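Galactose-binding like protein (Bacteroides thetaiotaomicron, PDB 7M1A) is a SusE-like protein whose C-terminal galactose-binding-like domain, described here, binds a calcium ion and probably takes part in glycan recognition or breakdown. Local coordinates at residues K7-M11 with K25-W30; N15-V19 with A56-F60; R33-D37 with W74-K80; V43-T49 with N167-T171. All blocks are in the same frame, centred on the assembly; numbering follows the deposited sequence.

How the contacts relate
Eight short segments, interleaved along the chain, show how a β-sandwich is tied together. Contacts 1 and 2 lie on the larger antiparallel sheet, where strands 9-11 and 56-66 are neighbours; contact 4 pairs strand 45-46 with strand 169-176 in the four-stranded sheet, and contact 3 follows on from strand 70-74 of that sheet. Contact 1 closes before contacts 3 and 4 open, whereas contact 2 crosses all three others. The centres of contacts 2 and 4 are about 11 Å apart, with Phe58 packed on Phe170 between the sheets; those of contacts 2 and 3 are about 20 Å apart. Contacts 1, 3 and 4 each supply a backbone oxygen to one calcium ion.

Contact 1: residues K7-M11 with K25-W30; sequences KFREM and KMEYVW. With CA (calcium ion), chain F.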
# COMPACT_ATOMS: atom_id res chain seq x y z
N LYS A 7 -5.03 6.53 11.02
CA LYS A 7 -3.60 6.64 11.06
C LYS A 7 -2.90 5.38 10.54
O LYS A 7 -1.67 5.33 10.36
CB LYS A 7 -3.12 6.93 12.47
CG LYS A 7 -3.68 8.24 13.00
CD LYS A 7 -3.09 8.61 14.32
CE LYS A 7 -3.65 9.94 14.86
NZ LYS A 7 -3.63 11.06 13.86
N PHE A 8 -3.65 4.28 10.35
CA PHE A 8 -2.96 3.01 9.94
C PHE A 8 -2.43 3.18 8.51
O PHE A 8 -3.03 3.89 7.68
CB PHE A 8 -3.97 1.82 9.95
CG PHE A 8 -4.42 1.30 11.29
CD1 PHE A 8 -4.24 2.02 12.48
CD2 PHE A 8 -5.05 0.03 11.33
CE1 PHE A 8 -4.68 1.50 13.69
CE2 PHE A 8 -5.52 -0.49 12.54
CZ PHE A 8 -5.37 0.25 13.70
N ARG A 9 -1.32 2.49 8.22
CA ARG A 9 -0.75 2.58 6.89
C ARG A 9 -0.27 1.23 6.41
O ARG A 9 0.35 0.46 7.18
CB ARG A 9 0.47 3.52 6.87
CG ARG A 9 0.09 4.95 7.21
CD ARG A 9 -0.63 5.72 6.12
NE ARG A 9 -0.86 7.07 6.44
CZ ARG A 9 -1.97 7.56 6.99
NH1 ARG A 9 -2.97 6.77 7.31
NH2 ARG A 9 -2.09 8.85 7.22
N GLU A 10 -0.56 0.89 5.14
CA GLU A 10 -0.01 -0.30 4.51
C GLU A 10 1.52 -0.18 4.45
O GLU A 10 2.06 0.92 4.33
CB GLU A 10 -0.65 -0.41 3.12
CG GLU A 10 -0.23 -1.58 2.28
CD GLU A 10 0.93 -1.40 1.35
OE1 GLU A 10 1.73 -0.46 1.63
OE2 GLU A 10 1.11 -2.26 0.51
N MSE A 11 2.20 -1.33 4.61
CA MSE A 11 3.62 -1.44 4.31
C MSE A 11 3.81 -2.59 3.34
O MSE A 11 2.91 -3.44 3.19
CB MSE A 11 4.40 -1.64 5.59
CG MSE A 11 4.28 -0.45 6.51
SE MSE A 11 5.43 -0.59 8.08
CE MSE A 11 7.11 -0.28 7.18
N LYS A 25 -7.73 -4.71 -1.12
CA LYS A 25 -6.71 -3.72 -0.78
C LYS A 25 -6.55 -3.76 0.73
O LYS A 25 -7.49 -3.97 1.50
CB LYS A 25 -7.19 -2.28 -1.12
CG LYS A 25 -5.98 -1.36 -1.23
CD LYS A 25 -5.14 -1.55 -2.46
CE LYS A 25 -3.88 -0.65 -2.35
NZ LYS A 25 -3.05 -0.83 -1.11
N MSE A 26 -5.31 -3.62 1.19
CA MSE A 26 -5.04 -3.77 2.61
C MSE A 26 -5.89 -2.75 3.40
O MSE A 26 -6.38 -3.08 4.49
CB MSE A 26 -3.54 -3.63 2.96
CG MSE A 26 -3.34 -4.20 4.43
SE MSE A 26 -1.48 -4.00 5.01
CE MSE A 26 -0.61 -5.13 3.62
N GLU A 27 -6.00 -1.49 2.88
CA GLU A 27 -6.68 -0.44 3.63
C GLU A 27 -8.14 -0.83 3.88
O GLU A 27 -8.76 -0.25 4.74
CB GLU A 27 -6.64 0.86 2.81
CG GLU A 27 -5.26 1.55 2.73
CD GLU A 27 -4.26 1.01 1.76
OE1 GLU A 27 -4.50 -0.01 1.03
OE2 GLU A 27 -3.19 1.71 1.65
N TYR A 28 -8.68 -1.78 3.10
CA TYR A 28 -10.07 -2.15 3.34
C TYR A 28 -10.29 -2.92 4.65
O TYR A 28 -11.48 -3.06 5.04
CB TYR A 28 -10.59 -2.97 2.13
CG TYR A 28 -10.62 -2.24 0.80
CD1 TYR A 28 -10.59 -0.85 0.70
CD2 TYR A 28 -10.63 -2.97 -0.38
CE1 TYR A 28 -10.60 -0.24 -0.54
CE2 TYR A 28 -10.70 -2.38 -1.65
CZ TYR A 28 -10.75 -1.01 -1.70
OH TYR A 28 -10.69 -0.41 -2.93
N VAL A 29 -9.20 -3.42 5.28
CA VAL A 29 -9.39 -4.14 6.55
C VAL A 29 -9.24 -3.19 7.74
O VAL A 29 -9.35 -3.64 8.85
CB VAL A 29 -8.53 -5.40 6.69
CG1 VAL A 29 -8.78 -6.35 5.52
CG2 VAL A 29 -7.04 -5.12 6.93
N TRP A 30 -9.10 -1.85 7.52
CA TRP A 30 -9.23 -0.87 8.59
C TRP A 30 -10.10 0.31 8.18
O TRP A 30 -9.89 1.39 8.67
CB TRP A 30 -7.85 -0.50 9.18
CG TRP A 30 -6.92 0.10 8.17
CD1 TRP A 30 -6.95 1.36 7.67
CD2 TRP A 30 -5.70 -0.52 7.70
NE1 TRP A 30 -5.86 1.57 6.83
CE2 TRP A 30 -5.04 0.44 6.85
CE3 TRP A 30 -5.07 -1.77 7.92
CZ2 TRP A 30 -3.83 0.21 6.23
CZ3 TRP A 30 -3.85 -1.98 7.31
CH2 TRP A 30 -3.24 -1.01 6.52
CA CA F . -13.35 -3.51 6.25
O HOH W 1 -4.34 3.71 5.22
O HOH W 2 -2.00 3.03 3.77
O HOH W 3 -14.78 -3.66 4.39
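Trp30 holds CG between its backbone N and carbonyl carbon (chi1 60°), which swings the indole toward Phe8, while Phe8 places its ring anti to its own carbonyl carbon (chi1 -73°) and turns an edge to the indole face. The result is an edge-to-face pair, the phenyl and the five-membered indole ring standing with their planes 67° apart. Phe8 CB sits almost squarely over that five-membered ring in a CH-pi contact, 3.6 Å from Trp30 CE2. Glu27 CA and Met26 O cover the opposite face, so the indole is clamped between the two segments. Its rim is occupied too: Glu10 CA lies in the ring plane, and so does water 1, which accepts from Trp30 NE1 at 3.1 Å and donates to Phe8 O at 2.8 Å. Farther along strand 9-11, Glu10 CG comes within 3.8 Å of CE of selenomethionine Met26, the two side chains meeting at about a right angle. Glu27 OE1 uses its syn lone pair for a salt bridge with Lys25 NZ (2.7 Å), and Lys25 NZ also pairs with Glu10 of the second subunit, just as Glu10 OE2 pairs with Lys25 of that subunit. Wedged against strand 9-11, the 3-10 turn 26-29 presents Tyr28 O to the calcium ion at 2.3 Å, forming part of the metal-binding loop of this galactose-binding-like β-sandwich.

Contact 2: residues N15-V19 with A56-F60; sequences NDSRV and AVFTF
Asp16 and Thr59 bring their side chains together at about a right angle, the hydroxyl reaching the syn side of the carboxylate from 21° out of its plane. Thr59 OG1 donates to Asp16 OD2 at 2.8 Å. Water 5 donates to the same oxygen, Asp16 OD2, at 2.8 Å and accepts the N-H of Thr59, so this residue is tied to one carboxylate oxygen by its hydroxyl directly and by its backbone N-H through water. Leu13 N donates to Asp16 OD2 as well, and Arg155 adds a salt bridge to Asp16 OD1 and a hydrogen bond to Thr59 OG1. Ser17 is turned toward the strand: Ser17 N donates to Val57 O at 2.8 Å, while Ser17 OG reaches water 4, 2.6 Å away, which accepts from Val57 N. Apolar contact takes over at Val19, whose CG1, anti to the carbonyl carbon (chi1 -60°), touches Phe58 CB at 4.0 Å, again with the side chains at about a right angle. The alternation of a strand is plain here, with Thr59 among polar partners and Phe58 packed on Phe170 of the other sheet. The loop after strand 9-11 thus crosses strand 56-66 at 97°, on the larger sheet of the β-sandwich expected of a galactose-binding-like domain.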
# COMPACT_ATOMS: atom_id res chain seq x y z
N ASN A 15 9.29 -10.11 0.14
CA ASN A 15 8.65 -11.43 0.30
C ASN A 15 7.27 -11.34 0.93
O ASN A 15 6.66 -12.38 1.09
CB ASN A 15 9.60 -12.45 0.98
CG ASN A 15 10.84 -12.65 0.17
OD1 ASN A 15 10.75 -12.81 -1.05
ND2 ASN A 15 11.96 -12.61 0.85
N ASP A 16 6.74 -10.15 1.31
CA ASP A 16 5.36 -10.12 1.78
C ASP A 16 4.43 -10.57 0.66
O ASP A 16 4.72 -10.42 -0.53
CB ASP A 16 4.96 -8.71 2.22
CG ASP A 16 5.53 -8.27 3.57
OD1 ASP A 16 6.11 -9.13 4.29
OD2 ASP A 16 5.22 -7.15 4.00
N SER A 17 3.26 -11.12 1.04
CA SER A 17 2.24 -11.52 0.08
C SER A 17 1.52 -10.25 -0.41
O SER A 17 1.16 -9.39 0.38
CB SER A 17 1.24 -12.41 0.76
OG SER A 17 1.87 -13.66 1.11
N ARG A 18 1.24 -10.21 -1.71
CA ARG A 18 0.30 -9.22 -2.21
C ARG A 18 -1.10 -9.59 -1.73
O ARG A 18 -1.43 -10.78 -1.55
CB ARG A 18 0.33 -9.16 -3.74
CG ARG A 18 1.67 -8.61 -4.18
CD ARG A 18 1.71 -8.34 -5.65
NE ARG A 18 3.01 -7.84 -6.07
CZ ARG A 18 3.32 -6.61 -6.43
NH1 ARG A 18 2.47 -5.61 -6.19
NH2 ARG A 18 4.51 -6.40 -6.90
N VAL A 19 -1.93 -8.56 -1.44
CA VAL A 19 -3.23 -8.85 -0.82
C VAL A 19 -4.37 -8.25 -1.65
O VAL A 19 -5.45 -7.90 -1.11
CB VAL A 19 -3.30 -8.35 0.65
CG1 VAL A 19 -2.23 -9.04 1.54
CG2 VAL A 19 -3.07 -6.82 0.74
N ALA A 56 1.11 -17.02 4.28
CA ALA A 56 1.04 -15.66 3.75
C ALA A 56 1.42 -14.72 4.88
O ALA A 56 1.05 -14.89 6.02
CB ALA A 56 -0.35 -15.31 3.29
N VAL A 57 2.14 -13.64 4.52
CA VAL A 57 2.58 -12.63 5.48
C VAL A 57 2.26 -11.24 4.91
O VAL A 57 2.62 -10.98 3.79
CB VAL A 57 4.09 -12.79 5.83
CG1 VAL A 57 4.60 -11.64 6.68
CG2 VAL A 57 4.39 -14.14 6.41
N PHE A 58 1.72 -10.34 5.75
CA PHE A 58 1.67 -8.95 5.29
C PHE A 58 1.87 -8.06 6.53
O PHE A 58 1.84 -8.52 7.68
CB PHE A 58 0.36 -8.67 4.52
CG PHE A 58 -0.88 -8.78 5.35
CD1 PHE A 58 -1.34 -7.74 6.15
CD2 PHE A 58 -1.56 -10.01 5.41
CE1 PHE A 58 -2.46 -7.86 6.96
CE2 PHE A 58 -2.68 -10.15 6.23
CZ PHE A 58 -3.12 -9.11 7.05
N THR A 59 2.18 -6.78 6.24
CA THR A 59 2.76 -5.89 7.23
C THR A 59 2.02 -4.54 7.17
O THR A 59 1.74 -4.01 6.08
CB THR A 59 4.22 -5.66 6.88
OG1 THR A 59 4.92 -6.91 6.73
CG2 THR A 59 4.95 -4.85 7.93
N PHE A 60 1.87 -3.87 8.33
CA PHE A 60 1.28 -2.53 8.35
C PHE A 60 1.74 -1.78 9.59
O PHE A 60 2.39 -2.33 10.45
CB PHE A 60 -0.25 -2.55 8.22
CG PHE A 60 -0.99 -3.33 9.26
CD1 PHE A 60 -1.12 -4.71 9.16
CD2 PHE A 60 -1.59 -2.71 10.37
CE1 PHE A 60 -1.91 -5.45 10.07
CE2 PHE A 60 -2.34 -3.46 11.32
CZ PHE A 60 -2.50 -4.80 11.15
O HOH W 4 4.16 -13.97 2.19
O HOH W 5 2.70 -6.16 3.42

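Contact 3: residues R33-D37 with W74-K80; sequences RISKD and WAIQDEK. With CA (calcium ion), chain F; EDO (1,2-ethanediol), chain C; EDO (1,2-ethanediol), chain E.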
# COMPACT_ATOMS: atom_id res chain seq x y z
N ARG A 33 -15.55 -0.92 8.28
CA ARG A 33 -16.73 -1.62 7.79
C ARG A 33 -16.45 -3.12 7.83
O ARG A 33 -15.40 -3.61 7.42
CB ARG A 33 -17.12 -1.20 6.35
CG ARG A 33 -17.53 0.25 6.32
CD ARG A 33 -18.13 0.58 4.96
NE ARG A 33 -16.85 0.91 4.18
CZ ARG A 33 -16.22 2.13 4.02
NH1 ARG A 33 -16.48 3.16 4.82
NH2 ARG A 33 -15.24 2.25 3.11
N ILE A 34 -17.44 -3.88 8.35
CA ILE A 34 -17.35 -5.32 8.39
C ILE A 34 -18.29 -5.79 7.28
O ILE A 34 -19.53 -5.66 7.40
CB ILE A 34 -17.75 -5.87 9.78
CG1 ILE A 34 -16.72 -5.46 10.84
CG2 ILE A 34 -17.91 -7.39 9.75
CD1 ILE A 34 -17.31 -5.51 12.24
N SER A 35 -17.71 -6.21 6.15
CA SER A 35 -18.42 -6.28 4.86
C SER A 35 -18.59 -7.71 4.37
O SER A 35 -17.92 -8.64 4.87
CB SER A 35 -17.73 -5.46 3.77
OG SER A 35 -17.44 -4.17 4.24
N LYS A 36 -19.48 -7.90 3.39
CA LYS A 36 -19.61 -9.17 2.68
C LYS A 36 -19.39 -8.93 1.18
O LYS A 36 -19.50 -7.79 0.72
CB LYS A 36 -20.99 -9.78 2.92
CG LYS A 36 -22.10 -8.92 2.35
CD LYS A 36 -23.50 -9.42 2.75
CE LYS A 36 -24.61 -8.65 2.07
NZ LYS A 36 -24.77 -7.28 2.55
N ASP A 37 -19.26 -10.01 0.42
CA ASP A 37 -19.14 -9.86 -1.02
C ASP A 37 -20.36 -9.11 -1.55
O ASP A 37 -21.48 -9.38 -1.14
CB ASP A 37 -19.17 -11.20 -1.73
CG ASP A 37 -17.85 -11.92 -1.74
OD1 ASP A 37 -16.88 -11.32 -1.28
OD2 ASP A 37 -17.82 -13.03 -2.21
N TRP A 74 -12.47 -10.09 11.58
CA TRP A 74 -13.72 -10.61 11.00
C TRP A 74 -13.42 -11.18 9.61
O TRP A 74 -12.88 -10.49 8.76
CB TRP A 74 -14.80 -9.49 10.84
CG TRP A 74 -15.30 -9.05 12.17
CD1 TRP A 74 -16.46 -9.46 12.75
CD2 TRP A 74 -14.68 -8.13 13.13
NE1 TRP A 74 -16.63 -8.84 13.97
CE2 TRP A 74 -15.57 -7.99 14.22
CE3 TRP A 74 -13.58 -7.28 13.14
CZ2 TRP A 74 -15.35 -7.15 15.32
CZ3 TRP A 74 -13.33 -6.43 14.20
CH2 TRP A 74 -14.20 -6.39 15.31
N ALA A 75 -13.95 -12.35 9.34
CA ALA A 75 -14.07 -12.95 8.03
C ALA A 75 -15.10 -12.17 7.18
O ALA A 75 -16.01 -11.50 7.70
CB ALA A 75 -14.47 -14.42 8.15
N ILE A 76 -14.93 -12.26 5.85
CA ILE A 76 -15.92 -11.64 4.95
C ILE A 76 -17.29 -12.30 5.28
O ILE A 76 -17.40 -13.51 5.53
CB ILE A 76 -15.49 -11.89 3.49
CG1 ILE A 76 -14.17 -11.14 3.19
CG2 ILE A 76 -16.60 -11.55 2.47
CD1 ILE A 76 -13.48 -11.63 1.90
N GLN A 77 -18.31 -11.45 5.44
CA GLN A 77 -19.53 -11.84 6.20
C GLN A 77 -20.65 -12.52 5.38
O GLN A 77 -21.80 -12.04 5.24
CB GLN A 77 -20.07 -10.57 6.89
CG GLN A 77 -19.12 -9.98 7.95
CD GLN A 77 -19.11 -10.78 9.24
OE1 GLN A 77 -18.08 -11.40 9.70
NE2 GLN A 77 -20.24 -10.71 9.90
N ASP A 78 -20.26 -13.66 4.79
CA ASP A 78 -21.26 -14.44 4.08
C ASP A 78 -20.92 -15.93 4.14
O ASP A 78 -19.81 -16.29 4.60
CB ASP A 78 -21.35 -13.95 2.63
CG ASP A 78 -20.02 -13.87 1.89
OD1 ASP A 78 -19.17 -14.72 2.10
OD2 ASP A 78 -19.86 -12.90 1.12
N GLU A 79 -21.90 -16.77 3.73
CA GLU A 79 -21.67 -18.19 3.94
C GLU A 79 -20.52 -18.74 3.11
O GLU A 79 -19.83 -19.68 3.57
CB GLU A 79 -22.92 -18.96 3.60
CG GLU A 79 -23.99 -18.74 4.65
CD GLU A 79 -25.24 -19.57 4.41
OE1 GLU A 79 -26.16 -19.49 5.26
OE2 GLU A 79 -25.26 -20.29 3.36
N LYS A 80 -20.21 -18.08 1.98
CA LYS A 80 -19.08 -18.49 1.15
C LYS A 80 -17.78 -18.43 1.97
O LYS A 80 -16.91 -19.28 1.79
CB LYS A 80 -18.99 -17.58 -0.09
CG LYS A 80 -17.78 -17.89 -0.93
CD LYS A 80 -17.62 -16.98 -2.14
CE LYS A 80 -16.64 -17.58 -3.14
NZ LYS A 80 -16.36 -16.75 -4.34
CA CA F . -13.35 -3.51 6.25
C1 EDO C . -14.58 -12.82 -3.19
O1 EDO C . -14.57 -12.32 -1.88
C2 EDO C . -13.37 -13.59 -3.16
O2 EDO C . -13.44 -14.64 -2.23
C1 EDO E . -11.46 -17.65 -3.56
O1 EDO E . -11.70 -16.70 -2.56
C2 EDO E . -12.75 -18.20 -4.13
O2 EDO E . -13.51 -17.06 -4.25
O HOH W 3 -14.78 -3.66 4.39
O HOH W 6 -22.12 -11.84 -0.02
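Ile34 lays its CD1 methyl over the face of the Trp74 indole, 3.6 Å from Trp74 CE2. With CG1 set anti to the carbonyl carbon (chi1 -67°) and CG2 anti to the backbone N, the two branches part: CG1 carries CD1 to the indole, and CG2 presses on Gln77 CG at 3.4 Å. Here the backbones are pinned too: Gln77, the centre of an inverse gamma turn, donates its N-H to Ser35 O at 2.9 Å. Asp37 N donates to Asp78 OD2 at 3.0 Å. Water 6 donates to Asp78 OD2 and to Asp37 O, and Asp78 OD1 is held by His81.

Toward Asp37 and Lys80 the contact opens out. Asp37 OD2 stays 4.5 Å from Lys80 NZ, beyond a salt bridge, and each takes a 1,2-ethanediol, probably from the crystallisation liquor: Asp37 OD1 accepts from O1 of one at 2.6 Å, while Lys80 NZ donates to O2 of another. Arg33 O binds the calcium ion. The charged ends of Asp37 and Lys80 are thus met by small hydroxyl molecules rather than by each other, and any repulsion between Asp37 OD2 and Asp78 OD2, 3.9 Å apart, may be eased by the N-H and the water on Asp78 OD2.

Contact 4: residues V43-T49 with N167-T171; sequences VGLHTGT and NICFT. With CA (calcium ion), chain F; EDO (1,2-ethanediol), chain E.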
# COMPACT_ATOMS: atom_id res chain seq x y z
N VAL A 43 -14.27 -4.44 0.12
CA VAL A 43 -14.72 -5.54 0.98
C VAL A 43 -13.66 -6.07 1.93
O VAL A 43 -13.98 -6.48 3.06
CB VAL A 43 -15.30 -6.68 0.09
CG1 VAL A 43 -15.61 -7.97 0.83
CG2 VAL A 43 -16.53 -6.15 -0.70
N GLY A 44 -12.41 -6.12 1.48
CA GLY A 44 -11.41 -6.69 2.36
C GLY A 44 -10.10 -6.85 1.60
O GLY A 44 -9.87 -6.19 0.56
N LEU A 45 -9.21 -7.71 2.12
CA LEU A 45 -8.00 -8.05 1.43
C LEU A 45 -8.06 -9.52 1.08
O LEU A 45 -8.83 -10.31 1.68
CB LEU A 45 -6.73 -7.66 2.21
CG LEU A 45 -6.43 -8.43 3.51
CD1 LEU A 45 -5.88 -9.84 3.28
CD2 LEU A 45 -5.40 -7.63 4.34
N HIS A 46 -7.26 -9.88 0.07
CA HIS A 46 -7.31 -11.26 -0.40
C HIS A 46 -6.01 -11.60 -1.12
O HIS A 46 -5.64 -10.89 -2.05
CB HIS A 46 -8.50 -11.40 -1.37
CG HIS A 46 -8.92 -12.80 -1.60
ND1 HIS A 46 -8.03 -13.85 -1.95
CD2 HIS A 46 -10.18 -13.32 -1.57
CE1 HIS A 46 -8.79 -14.95 -2.08
NE2 HIS A 46 -10.07 -14.64 -1.85
N THR A 47 -5.28 -12.66 -0.69
CA THR A 47 -4.02 -13.00 -1.35
C THR A 47 -4.17 -13.88 -2.58
O THR A 47 -3.15 -14.19 -3.20
CB THR A 47 -3.10 -13.75 -0.36
OG1 THR A 47 -3.69 -14.98 0.06
CG2 THR A 47 -2.80 -12.92 0.88
N GLY A 48 -5.43 -14.25 -2.93
CA GLY A 48 -5.64 -15.10 -4.09
C GLY A 48 -5.74 -16.58 -3.69
O GLY A 48 -5.97 -16.95 -2.53
N THR A 49 -5.57 -17.45 -4.70
CA THR A 49 -5.68 -18.90 -4.52
C THR A 49 -4.49 -19.61 -5.14
O THR A 49 -4.54 -20.81 -5.24
CB THR A 49 -6.98 -19.42 -5.15
OG1 THR A 49 -7.07 -19.04 -6.52
CG2 THR A 49 -8.20 -18.83 -4.47
N ASN A 167 -3.17 -19.12 1.85
CA ASN A 167 -3.80 -17.86 1.47
C ASN A 167 -4.59 -17.28 2.63
O ASN A 167 -4.98 -17.96 3.55
CB ASN A 167 -4.60 -18.07 0.17
CG ASN A 167 -3.66 -18.23 -0.99
OD1 ASN A 167 -2.99 -17.25 -1.39
ND2 ASN A 167 -3.59 -19.41 -1.58
N ILE A 168 -4.91 -15.99 2.51
CA ILE A 168 -5.79 -15.38 3.49
C ILE A 168 -6.69 -14.33 2.83
O ILE A 168 -6.26 -13.54 1.98
CB ILE A 168 -4.99 -14.78 4.69
CG1 ILE A 168 -5.91 -14.23 5.79
CG2 ILE A 168 -3.99 -13.73 4.19
CD1 ILE A 168 -5.19 -13.86 7.06
N CYS A 169 -7.96 -14.26 3.28
CA CYS A 169 -8.83 -13.13 2.96
C CYS A 169 -9.67 -12.84 4.23
O CYS A 169 -10.04 -13.75 4.96
CB CYS A 169 -9.73 -13.45 1.76
SG CYS A 169 -10.88 -14.83 1.95
N PHE A 170 -10.04 -11.58 4.43
CA PHE A 170 -10.89 -11.18 5.53
C PHE A 170 -11.33 -9.73 5.31
O PHE A 170 -10.79 -9.07 4.38
CB PHE A 170 -10.29 -11.38 6.93
CG PHE A 170 -9.12 -10.51 7.24
CD1 PHE A 170 -7.84 -10.82 6.71
CD2 PHE A 170 -9.23 -9.40 8.06
CE1 PHE A 170 -6.72 -10.05 7.02
CE2 PHE A 170 -8.10 -8.62 8.36
CZ PHE A 170 -6.87 -8.94 7.81
N THR A 171 -12.31 -9.23 6.12
CA THR A 171 -12.91 -7.93 5.86
C THR A 171 -12.42 -6.82 6.80
O THR A 171 -12.46 -5.63 6.35
CB THR A 171 -14.44 -7.98 5.84
OG1 THR A 171 -14.95 -6.68 5.53
CG2 THR A 171 -15.06 -8.39 7.18
CA CA F . -13.35 -3.51 6.25
C1 EDO E . -11.46 -17.65 -3.56
O1 EDO E . -11.70 -16.70 -2.56
C2 EDO E . -12.75 -18.20 -4.13
O2 EDO E . -13.51 -17.06 -4.25
O HOH W 3 -14.78 -3.66 4.39
O HOH W 7 -2.30 -16.67 -4.01
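His46 and Cys169 face each other in an antiparallel β-pairing, at the edge of the four-stranded sheet of a galactose-binding-like β-sandwich. Theirs is a non-hydrogen-bonded pair; the adjoining Leu45-Phe170 pair is hydrogen-bonded, with Leu45 N to Phe170 O at 3.1 Å and Phe170 N returning to Leu45 O.

Going outward, the inner atoms of the histidine all meet one carbon, Cys169 CB, and its two nitrogens meet other partners. His46 CB touches Cys169 CB at 3.9 Å. CG, anti to the backbone N (chi1 -163°), carries the ring across that same carbon, which lies over one face, offset toward the rim, and comes nearest at CD2: His46 CD2 to Cys169 CB is 3.4 Å. On one edge His46 ND1 accepts the N-H of Gly48 (2.8 Å) close to the ring plane, which, with the bond at NE2, helps fix the rotation of the ring. At the tip His46 NE2 donates to O1 of a 1,2-ethanediol, also held by Asp85 and Lys80. Leu45, on the other sheet face, rests its methyl carbons CD1 and CD2 on Phe170 CE1.

Past His46 the backbone still gives one bond, Thr47 N to Ile168 O, but the N-H of Ile168 is taken by a side chain: Thr47 OG1 accepts it at 2.9 Å and donates to Asn167 OD1 at 2.8 Å, meeting a lone pair in the amide plane. At the metal site Thr171 O binds the calcium ion, and Thr171 OG1 receives Ser35 N while donating to Val43 O at 2.7 Å, nearly along the C=O axis.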